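Local coordinates for protein transcriptional regulator, ROK family (Vibrio cholerae O1 biovar eltor, PDB 1Z05) that probably binds DNA as a zinc-containing transcriptional regulator of the ROK family, a homologue of E. coli Mlc associated with carbohydrate metabolism, at residues A[45-56]-A[98-106]; A[169-177]-A[407-415]. All coordinates share one frame; numbering follows the deposited sequence.

Interaction 1: residues A[45-56]-A[98-106]; sequences YKLIDQKGPISR and AVGLQTNNL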
loop_
_atom_site.group_PDB
_atom_site.type_symbol
_atom_site.label_atom_id
_atom_site.label_comp_id
_atom_site.label_asym_id
_atom_site.label_seq_id
_atom_site.Cartn_x
_atom_site.Cartn_y
_atom_site.Cartn_z
ATOM N N TYR A 45 -19.079 -16.473 -1.752
ATOM C CA TYR A 45 -19.366 -16.606 -0.321
ATOM C C TYR A 45 -19.599 -15.251 0.364
ATOM O O TYR A 45 -20.499 -15.114 1.217
ATOM C CB TYR A 45 -18.225 -17.362 0.356
ATOM C CG TYR A 45 -18.435 -17.562 1.825
ATOM C CD1 TYR A 45 -19.143 -18.675 2.301
ATOM C CD2 TYR A 45 -17.939 -16.640 2.753
ATOM C CE1 TYR A 45 -19.342 -18.867 3.673
ATOM C CE2 TYR A 45 -18.144 -16.823 4.128
ATOM C CZ TYR A 45 -18.846 -17.935 4.574
ATOM O OH TYR A 45 -19.033 -18.137 5.923
ATOM N N LYS A 46 -18.785 -14.258 0.004
ATOM C CA LYS A 46 -18.958 -12.889 0.524
ATOM C C LYS A 46 -20.313 -12.290 0.129
ATOM O O LYS A 46 -20.978 -11.649 0.952
ATOM C CB LYS A 46 -17.805 -11.978 0.084
ATOM C CG LYS A 46 -17.856 -10.580 0.702
ATOM C CD LYS A 46 -16.757 -9.682 0.154
ATOM C CE LYS A 46 -16.831 -8.285 0.745
ATOM N NZ LYS A 46 -15.639 -7.500 0.309
ATOM N N LEU A 47 -20.724 -12.500 -1.122
ATOM C CA LEU A 47 -22.054 -12.062 -1.561
ATOM C C LEU A 47 -23.177 -12.706 -0.739
ATOM O O LEU A 47 -24.095 -12.020 -0.281
ATOM C CB LEU A 47 -22.254 -12.340 -3.056
ATOM C CG LEU A 47 -21.612 -11.342 -4.024
ATOM C CD1 LEU A 47 -21.716 -11.849 -5.462
ATOM C CD2 LEU A 47 -22.231 -9.949 -3.896
ATOM N N ILE A 48 -23.087 -14.020 -0.545
ATOM C CA ILE A 48 -24.065 -14.765 0.254
ATOM C C ILE A 48 -24.084 -14.293 1.718
ATOM O O ILE A 48 -25.157 -14.108 2.314
ATOM C CB ILE A 48 -23.798 -16.289 0.177
ATOM C CG1 ILE A 48 -23.963 -16.777 -1.258
ATOM C CG2 ILE A 48 -24.756 -17.056 1.075
ATOM C CD1 ILE A 48 -23.399 -18.152 -1.516
ATOM N N ASP A 49 -22.898 -14.082 2.283
ATOM C CA ASP A 49 -22.769 -13.644 3.670
ATOM C C ASP A 49 -23.419 -12.271 3.877
ATOM O O ASP A 49 -24.145 -12.051 4.855
ATOM C CB ASP A 49 -21.290 -13.621 4.079
ATOM C CG ASP A 49 -21.091 -13.534 5.585
ATOM O OD1 ASP A 49 -21.945 -14.037 6.347
ATOM O OD2 ASP A 49 -20.068 -12.962 6.008
ATOM N N GLN A 50 -23.170 -11.361 2.944
ATOM C CA GLN A 50 -23.629 -9.985 3.076
ATOM C C GLN A 50 -25.024 -9.725 2.510
ATOM O O GLN A 50 -25.686 -8.776 2.923
ATOM C CB GLN A 50 -22.606 -9.034 2.446
ATOM C CG GLN A 50 -21.311 -8.938 3.244
ATOM C CD GLN A 50 -20.253 -8.060 2.597
ATOM O OE1 GLN A 50 -20.311 -7.767 1.399
ATOM N NE2 GLN A 50 -19.260 -7.652 3.391
ATOM N N LYS A 51 -25.474 -10.561 1.575
ATOM C CA LYS A 51 -26.729 -10.299 0.858
ATOM C C LYS A 51 -27.757 -11.431 0.919
ATOM O O LYS A 51 -28.886 -11.248 0.475
ATOM C CB LYS A 51 -26.450 -9.953 -0.612
ATOM C CG LYS A 51 -25.892 -8.568 -0.851
ATOM C CD LYS A 51 -25.615 -8.365 -2.331
ATOM C CE LYS A 51 -24.927 -7.033 -2.601
ATOM N NZ LYS A 51 -23.565 -6.953 -1.975
ATOM N N GLY A 52 -27.378 -12.593 1.451
ATOM C CA GLY A 52 -28.310 -13.731 1.559
ATOM C C GLY A 52 -29.512 -13.410 2.445
ATOM O O GLY A 52 -29.408 -12.556 3.319
ATOM N N PRO A 53 -30.667 -14.078 2.224
ATOM C CA PRO A 53 -30.943 -15.101 1.215
ATOM C C PRO A 53 -30.882 -14.525 -0.192
ATOM O O PRO A 53 -31.461 -13.467 -0.460
ATOM C CB PRO A 53 -32.367 -15.563 1.547
ATOM C CG PRO A 53 -32.962 -14.462 2.349
ATOM C CD PRO A 53 -31.841 -13.804 3.075
ATOM N N ILE A 54 -30.172 -15.218 -1.075
ATOM C CA ILE A 54 -29.929 -14.719 -2.428
ATOM C C ILE A 54 -30.014 -15.858 -3.439
ATOM O O ILE A 54 -29.519 -16.953 -3.182
ATOM C CB ILE A 54 -28.554 -13.969 -2.516
ATOM C CG1 ILE A 54 -28.351 -13.337 -3.900
ATOM C CG2 ILE A 54 -27.387 -14.895 -2.129
ATOM C CD1 ILE A 54 -27.128 -12.406 -3.992
ATOM N N SER A 55 -30.639 -15.593 -4.584
ATOM C CA SER A 55 -30.787 -16.602 -5.628
ATOM C C SER A 55 -29.505 -16.780 -6.424
ATOM O O SER A 55 -28.644 -15.894 -6.451
ATOM C CB SER A 55 -31.923 -16.235 -6.577
ATOM O OG SER A 55 -31.576 -15.129 -7.388
ATOM N N ARG A 56 -29.393 -17.926 -7.088
ATOM C CA ARG A 56 -28.239 -18.200 -7.927
ATOM C C ARG A 56 -28.173 -17.229 -9.100
ATOM O O ARG A 56 -27.084 -16.815 -9.504
ATOM C CB ARG A 56 -28.260 -19.648 -8.414
ATOM C CG ARG A 56 -27.763 -20.640 -7.377
ATOM C CD ARG A 56 -27.834 -22.060 -7.911
ATOM N NE ARG A 56 -27.407 -23.033 -6.908
ATOM C CZ ARG A 56 -28.150 -23.432 -5.877
ATOM N NH1 ARG A 56 -29.371 -22.942 -5.694
ATOM N NH2 ARG A 56 -27.668 -24.325 -5.024
ATOM N N ALA A 98 -39.475 -21.771 -0.458
ATOM C CA ALA A 98 -38.130 -21.879 -1.023
ATOM C C ALA A 98 -37.356 -20.637 -0.592
ATOM O O ALA A 98 -37.881 -19.515 -0.639
ATOM C CB ALA A 98 -38.191 -21.979 -2.548
ATOM N N VAL A 99 -36.129 -20.842 -0.131
ATOM C CA VAL A 99 -35.324 -19.757 0.425
ATOM C C VAL A 99 -33.954 -19.798 -0.221
ATOM O O VAL A 99 -33.352 -20.865 -0.362
ATOM C CB VAL A 99 -35.201 -19.841 1.983
ATOM C CG1 VAL A 99 -34.395 -18.672 2.542
ATOM C CG2 VAL A 99 -36.572 -19.846 2.647
ATOM N N GLY A 100 -33.476 -18.624 -0.624
ATOM C CA GLY A 100 -32.188 -18.480 -1.286
ATOM C C GLY A 100 -31.032 -18.810 -0.368
ATOM O O GLY A 100 -31.222 -19.059 0.823
ATOM N N LEU A 101 -29.829 -18.798 -0.931
ATOM C CA LEU A 101 -28.629 -19.216 -0.211
ATOM C C LEU A 101 -28.234 -18.252 0.903
ATOM O O LEU A 101 -28.266 -17.030 0.724
ATOM C CB LEU A 101 -27.461 -19.409 -1.187
ATOM C CG LEU A 101 -27.629 -20.558 -2.188
ATOM C CD1 LEU A 101 -26.839 -20.279 -3.458
ATOM C CD2 LEU A 101 -27.229 -21.888 -1.580
ATOM N N GLN A 102 -27.887 -18.824 2.057
ATOM C CA GLN A 102 -27.389 -18.074 3.210
ATOM C C GLN A 102 -26.183 -18.799 3.793
ATOM O O GLN A 102 -26.029 -20.011 3.623
ATOM C CB GLN A 102 -28.445 -17.965 4.311
ATOM C CG GLN A 102 -29.763 -17.330 3.894
ATOM C CD GLN A 102 -30.752 -17.283 5.054
ATOM O OE1 GLN A 102 -31.598 -18.159 5.194
ATOM N NE2 GLN A 102 -30.627 -16.273 5.898
ATOM N N THR A 103 -25.333 -18.063 4.497
ATOM C CA THR A 103 -24.215 -18.704 5.174
ATOM C C THR A 103 -24.762 -19.557 6.321
ATOM O O THR A 103 -25.742 -19.187 6.987
ATOM C CB THR A 103 -23.188 -17.687 5.706
ATOM O OG1 THR A 103 -23.864 -16.692 6.472
ATOM C CG2 THR A 103 -22.481 -17.018 4.553
ATOM N N ASN A 104 -24.126 -20.706 6.522
ATOM C CA ASN A 104 -24.508 -21.662 7.538
ATOM C C ASN A 104 -23.454 -21.660 8.646
ATOM O O ASN A 104 -22.694 -22.617 8.788
ATOM C CB ASN A 104 -24.643 -23.051 6.901
ATOM C CG ASN A 104 -25.223 -24.086 7.849
ATOM O OD1 ASN A 104 -25.888 -23.756 8.837
ATOM N ND2 ASN A 104 -24.985 -25.352 7.541
ATOM N N ASN A 105 -23.409 -20.571 9.414
ATOM C CA ASN A 105 -22.375 -20.358 10.438
ATOM C C ASN A 105 -22.491 -21.229 11.677
ATOM O O ASN A 105 -21.487 -21.507 12.333
ATOM C CB ASN A 105 -22.334 -18.882 10.876
ATOM C CG ASN A 105 -21.593 -17.986 9.882
ATOM O OD1 ASN A 105 -20.966 -18.461 8.941
ATOM N ND2 ASN A 105 -21.666 -16.681 10.103
ATOM N N LEU A 106 -23.716 -21.633 12.009
ATOM C CA LEU A 106 -23.978 -22.342 13.254
ATOM C C LEU A 106 -23.329 -23.723 13.237
ATOM O O LEU A 106 -23.595 -24.534 12.345
ATOM C CB LEU A 106 -25.490 -22.437 13.522
ATOM C CG LEU A 106 -25.933 -22.683 14.964
ATOM C CD1 LEU A 106 -25.514 -21.538 15.896
ATOM C CD2 LEU A 106 -27.444 -22.905 15.045
HETATM O O HOH W 1 -20.258 -20.526 6.635
HETATM O O HOH W 2 -19.365 -16.344 7.830
HETATM O O HOH W 3 -26.176 -15.143 4.441
HETATM O O HOH W 4 -24.886 -13.892 7.016
HETATM O O HOH W 5 -21.644 -14.027 9.068
HETATM O O HOH W 6 -28.731 -14.459 6.021
#
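T103 lays its methyl CG2 against the Y45 ring in an off-centre CH-pi contact, with CG2 4.1 Å from the ring centroid. CG2 also packs on D49, 3.6 Å from D49 CB. Y45 CG lies anti to the backbone N (chi1 -179°), which carries the ring out to T103 and N105. Two waters each join Y45 OH to N105 OD1. D49 OD2 has partners on helix 407-418: a salt bridge with K414 and a hydrogen bond with Y418. Next to D49 on the helix, I48 sets CG2 on the strand backbone, 3.5 Å from L101 O. A water bridges I48 O and T103 N. A cis peptide precedes P53, where the chain turns beside the strand. P53 CB lies 3.8 Å from V99 CG1, and P53 runs side by side with Q102. I54 and L101 then form a single antiparallel hydrogen-bonded pair: I54 N to L101 O at 3.2 Å and L101 N to I54 O at 2.9 Å. L101 CD1 sits over the centre of one face of the R56 guanidinium, 4.2 Å above its plane. R56 also makes a salt bridge to E85. Helix 45-51 crosses strand 99-103 at 92°. Helices 35-51, 56-63 and 67-79 with the antiparallel strands 83-86 and 99-103 are consistent with a winged helix-turn-helix domain, as expected for an Mlc-like repressor.

Interaction 2: residues A[169-177]-A[407-415]; sequences VTSIAITLP and MPGAALIKQ
T175 OG1 holds a water at 2.7 Å, and the same water accepts a weak bond from G409 N. This bridge crosses the contact near the start of helix 407-415, and no direct hydrogen bond joins the two segments. The rest is close packing, mostly of apolar groups. T175 OG1 stands between its backbone N and carbonyl carbon (chi1 55°), and CG2 takes the other branch, 3.9 Å from P408 CB. The T175 and P408 side chains cross at about a right angle. L412 CD1 also reaches T175 CG2, at 4.1 Å. The backbones come nearest at A173 and G409, whose CA atoms are 4.8 Å apart. G409 has no side chain to hold the helix off, and A173 CB lies only 3.2 Å from G409 O. L412 and I413 reach toward the strand from the next turn. I413 CD1 packs 3.9 Å from A173 CB and 3.3 Å from S171 OG. S171 OG has a polar partner as well, T170 OG1. T170 OG1 is also hydrogen-bonded to Q109 O on the adjoining strand. The angle between the N-to-C directions of strand and helix is 133°. Strand 168-176 lies between parallel neighbours 108-116 and 212-216 in a mixed five-stranded sheet. Helix 407-418 packs across this sheet: I413 touches F110 and F213, L412 touches A215, and P408 meets A220 of helix 217-228.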
loop_
_atom_site.group_PDB
_atom_site.type_symbol
_atom_site.label_atom_id
_atom_site.label_comp_id
_atom_site.label_asym_id
_atom_site.label_seq_id
_atom_site.Cartn_x
_atom_site.Cartn_y
_atom_site.Cartn_z
ATOM N N VAL A 169 -14.113 -26.659 14.608
ATOM C CA VAL A 169 -13.083 -25.614 14.647
ATOM C C VAL A 169 -12.341 -25.609 13.314
ATOM O O VAL A 169 -11.725 -26.601 12.936
ATOM C CB VAL A 169 -12.094 -25.842 15.809
ATOM C CG1 VAL A 169 -11.159 -24.631 15.967
ATOM C CG2 VAL A 169 -12.856 -26.122 17.111
ATOM N N THR A 170 -12.401 -24.493 12.602
ATOM C CA THR A 170 -11.917 -24.456 11.221
ATOM C C THR A 170 -10.483 -23.971 11.091
ATOM O O THR A 170 -9.818 -24.245 10.089
ATOM C CB THR A 170 -12.765 -23.502 10.390
ATOM O OG1 THR A 170 -12.671 -22.199 10.963
ATOM C CG2 THR A 170 -14.222 -23.941 10.381
ATOM N N SER A 171 -10.021 -23.226 12.084
ATOM C CA SER A 171 -8.791 -22.443 11.949
ATOM C C SER A 171 -8.390 -21.807 13.273
ATOM O O SER A 171 -9.178 -21.772 14.224
ATOM C CB SER A 171 -8.995 -21.332 10.906
ATOM O OG SER A 171 -10.130 -20.548 11.242
ATOM N N ILE A 172 -7.166 -21.285 13.305
ATOM C CA ILE A 172 -6.627 -20.563 14.444
ATOM C C ILE A 172 -6.013 -19.258 13.945
ATOM O O ILE A 172 -5.236 -19.251 12.991
ATOM C CB ILE A 172 -5.559 -21.404 15.205
ATOM C CG1 ILE A 172 -6.218 -22.613 15.884
ATOM C CG2 ILE A 172 -4.815 -20.548 16.243
ATOM C CD1 ILE A 172 -5.262 -23.687 16.389
ATOM N N ALA A 173 -6.396 -18.155 14.579
ATOM C CA ALA A 173 -5.764 -16.868 14.342
ATOM C C ALA A 173 -4.976 -16.463 15.582
ATOM O O ALA A 173 -5.411 -16.703 16.711
ATOM C CB ALA A 173 -6.823 -15.818 13.979
ATOM N N ILE A 174 -3.797 -15.884 15.371
ATOM C CA ILE A 174 -2.987 -15.372 16.474
ATOM C C ILE A 174 -2.395 -14.015 16.101
ATOM O O ILE A 174 -1.826 -13.850 15.018
ATOM C CB ILE A 174 -1.917 -16.410 16.980
ATOM C CG1 ILE A 174 -1.101 -15.855 18.161
ATOM C CG2 ILE A 174 -1.013 -16.932 15.848
ATOM C CD1 ILE A 174 -0.569 -16.956 19.107
ATOM N N THR A 175 -2.582 -13.040 16.990
ATOM C CA THR A 175 -2.079 -11.689 16.774
ATOM C C THR A 175 -1.157 -11.338 17.927
ATOM O O THR A 175 -1.282 -11.892 19.024
ATOM C CB THR A 175 -3.229 -10.652 16.647
ATOM O OG1 THR A 175 -4.075 -10.735 17.806
ATOM C CG2 THR A 175 -4.066 -10.939 15.398
ATOM N N LEU A 176 -0.202 -10.451 17.660
ATOM C CA LEU A 176 0.837 -10.129 18.623
ATOM C C LEU A 176 1.569 -8.872 18.167
ATOM O O LEU A 176 1.604 -8.578 16.974
ATOM C CB LEU A 176 1.845 -11.293 18.746
ATOM C CG LEU A 176 2.605 -11.743 17.488
ATOM C CD1 LEU A 176 3.939 -12.319 17.869
ATOM C CD2 LEU A 176 1.811 -12.769 16.696
ATOM N N PRO A 177 2.159 -8.129 19.113
ATOM C CA PRO A 177 3.022 -7.000 18.716
ATOM C C PRO A 177 4.318 -7.524 18.078
ATOM O O PRO A 177 4.660 -8.693 18.264
ATOM C CB PRO A 177 3.328 -6.310 20.048
ATOM C CG PRO A 177 3.195 -7.415 21.084
ATOM C CD PRO A 177 2.069 -8.282 20.579
ATOM N N MET A 407 -10.558 -9.962 18.677
ATOM C CA MET A 407 -11.273 -9.500 17.483
ATOM C C MET A 407 -10.375 -9.277 16.268
ATOM O O MET A 407 -10.822 -9.521 15.147
ATOM C CB MET A 407 -12.128 -8.249 17.747
ATOM C CG MET A 407 -13.464 -8.530 18.426
ATOM S SD MET A 407 -14.382 -9.979 17.828
ATOM C CE MET A 407 -14.914 -9.464 16.199
ATOM N N PRO A 408 -9.130 -8.775 16.469
ATOM C CA PRO A 408 -8.188 -8.751 15.353
ATOM C C PRO A 408 -7.995 -10.117 14.689
ATOM O O PRO A 408 -7.965 -10.195 13.471
ATOM C CB PRO A 408 -6.880 -8.266 16.004
ATOM C CG PRO A 408 -7.331 -7.423 17.139
ATOM C CD PRO A 408 -8.554 -8.135 17.675
ATOM N N GLY A 409 -7.890 -11.191 15.478
ATOM C CA GLY A 409 -7.758 -12.525 14.901
ATOM C C GLY A 409 -9.017 -12.944 14.160
ATOM O O GLY A 409 -8.948 -13.604 13.118
ATOM N N ALA A 410 -10.169 -12.543 14.698
ATOM C CA ALA A 410 -11.460 -12.791 14.048
ATOM C C ALA A 410 -11.517 -12.188 12.641
ATOM O O ALA A 410 -12.029 -12.818 11.715
ATOM C CB ALA A 410 -12.613 -12.272 14.923
ATOM N N ALA A 411 -10.960 -10.985 12.491
ATOM C CA ALA A 411 -10.874 -10.292 11.208
ATOM C C ALA A 411 -10.042 -11.049 10.179
ATOM O O ALA A 411 -10.397 -11.097 9.002
ATOM C CB ALA A 411 -10.316 -8.897 11.410
ATOM N N LEU A 412 -8.932 -11.638 10.625
ATOM C CA LEU A 412 -8.077 -12.448 9.760
ATOM C C LEU A 412 -8.854 -13.638 9.184
ATOM O O LEU A 412 -8.685 -13.988 8.023
ATOM C CB LEU A 412 -6.866 -12.994 10.539
ATOM C CG LEU A 412 -5.825 -12.016 11.087
ATOM C CD1 LEU A 412 -4.709 -12.784 11.774
ATOM C CD2 LEU A 412 -5.255 -11.141 9.964
ATOM N N ILE A 413 -9.663 -14.265 10.027
ATOM C CA ILE A 413 -10.480 -15.429 9.647
ATOM C C ILE A 413 -11.592 -15.000 8.684
ATOM O O ILE A 413 -11.791 -15.626 7.645
ATOM C CB ILE A 413 -11.076 -16.148 10.900
ATOM C CG1 ILE A 413 -9.958 -16.717 11.800
ATOM C CG2 ILE A 413 -12.078 -17.264 10.516
ATOM C CD1 ILE A 413 -8.856 -17.462 11.061
ATOM N N LYS A 414 -12.306 -13.931 9.023
ATOM C CA LYS A 414 -13.332 -13.428 8.114
ATOM C C LYS A 414 -12.743 -13.112 6.726
ATOM O O LYS A 414 -13.313 -13.530 5.716
ATOM C CB LYS A 414 -14.098 -12.243 8.718
ATOM C CG LYS A 414 -15.015 -11.530 7.732
ATOM C CD LYS A 414 -16.388 -11.268 8.311
ATOM C CE LYS A 414 -17.340 -12.408 7.951
ATOM N NZ LYS A 414 -18.573 -12.432 8.783
ATOM N N GLN A 415 -11.608 -12.415 6.681
ATOM C CA GLN A 415 -10.986 -12.068 5.401
ATOM C C GLN A 415 -10.462 -13.292 4.640
ATOM O O GLN A 415 -10.477 -13.300 3.406
ATOM C CB GLN A 415 -9.895 -10.998 5.575
ATOM C CG GLN A 415 -9.427 -10.331 4.268
ATOM C CD GLN A 415 -10.568 -9.742 3.436
ATOM O OE1 GLN A 415 -10.722 -10.070 2.259
ATOM N NE2 GLN A 415 -11.370 -8.872 4.046
HETATM O O HOH W 7 -6.440 -12.039 17.984
#

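From the N terminus, helix 35-51 leads into interaction 1. That contact closes a loop of 41 residues holding helices 56-63, 67-79 and 88-94 and strand 83-86, which joins the ends of the N-terminal unit. The chain then enters the first five-stranded sheet, where interaction 2 begins. Its loop of 229 residues takes in the whole second five-stranded sheet and the zinc site of H269, C279, C281 and C286. Helix 407-418 brings the chain back to the first sheet. The two loops follow in series and neither nest nor cross. They meet in space through the D49–K414 salt bridge, which ties the N-terminal unit to the late helix.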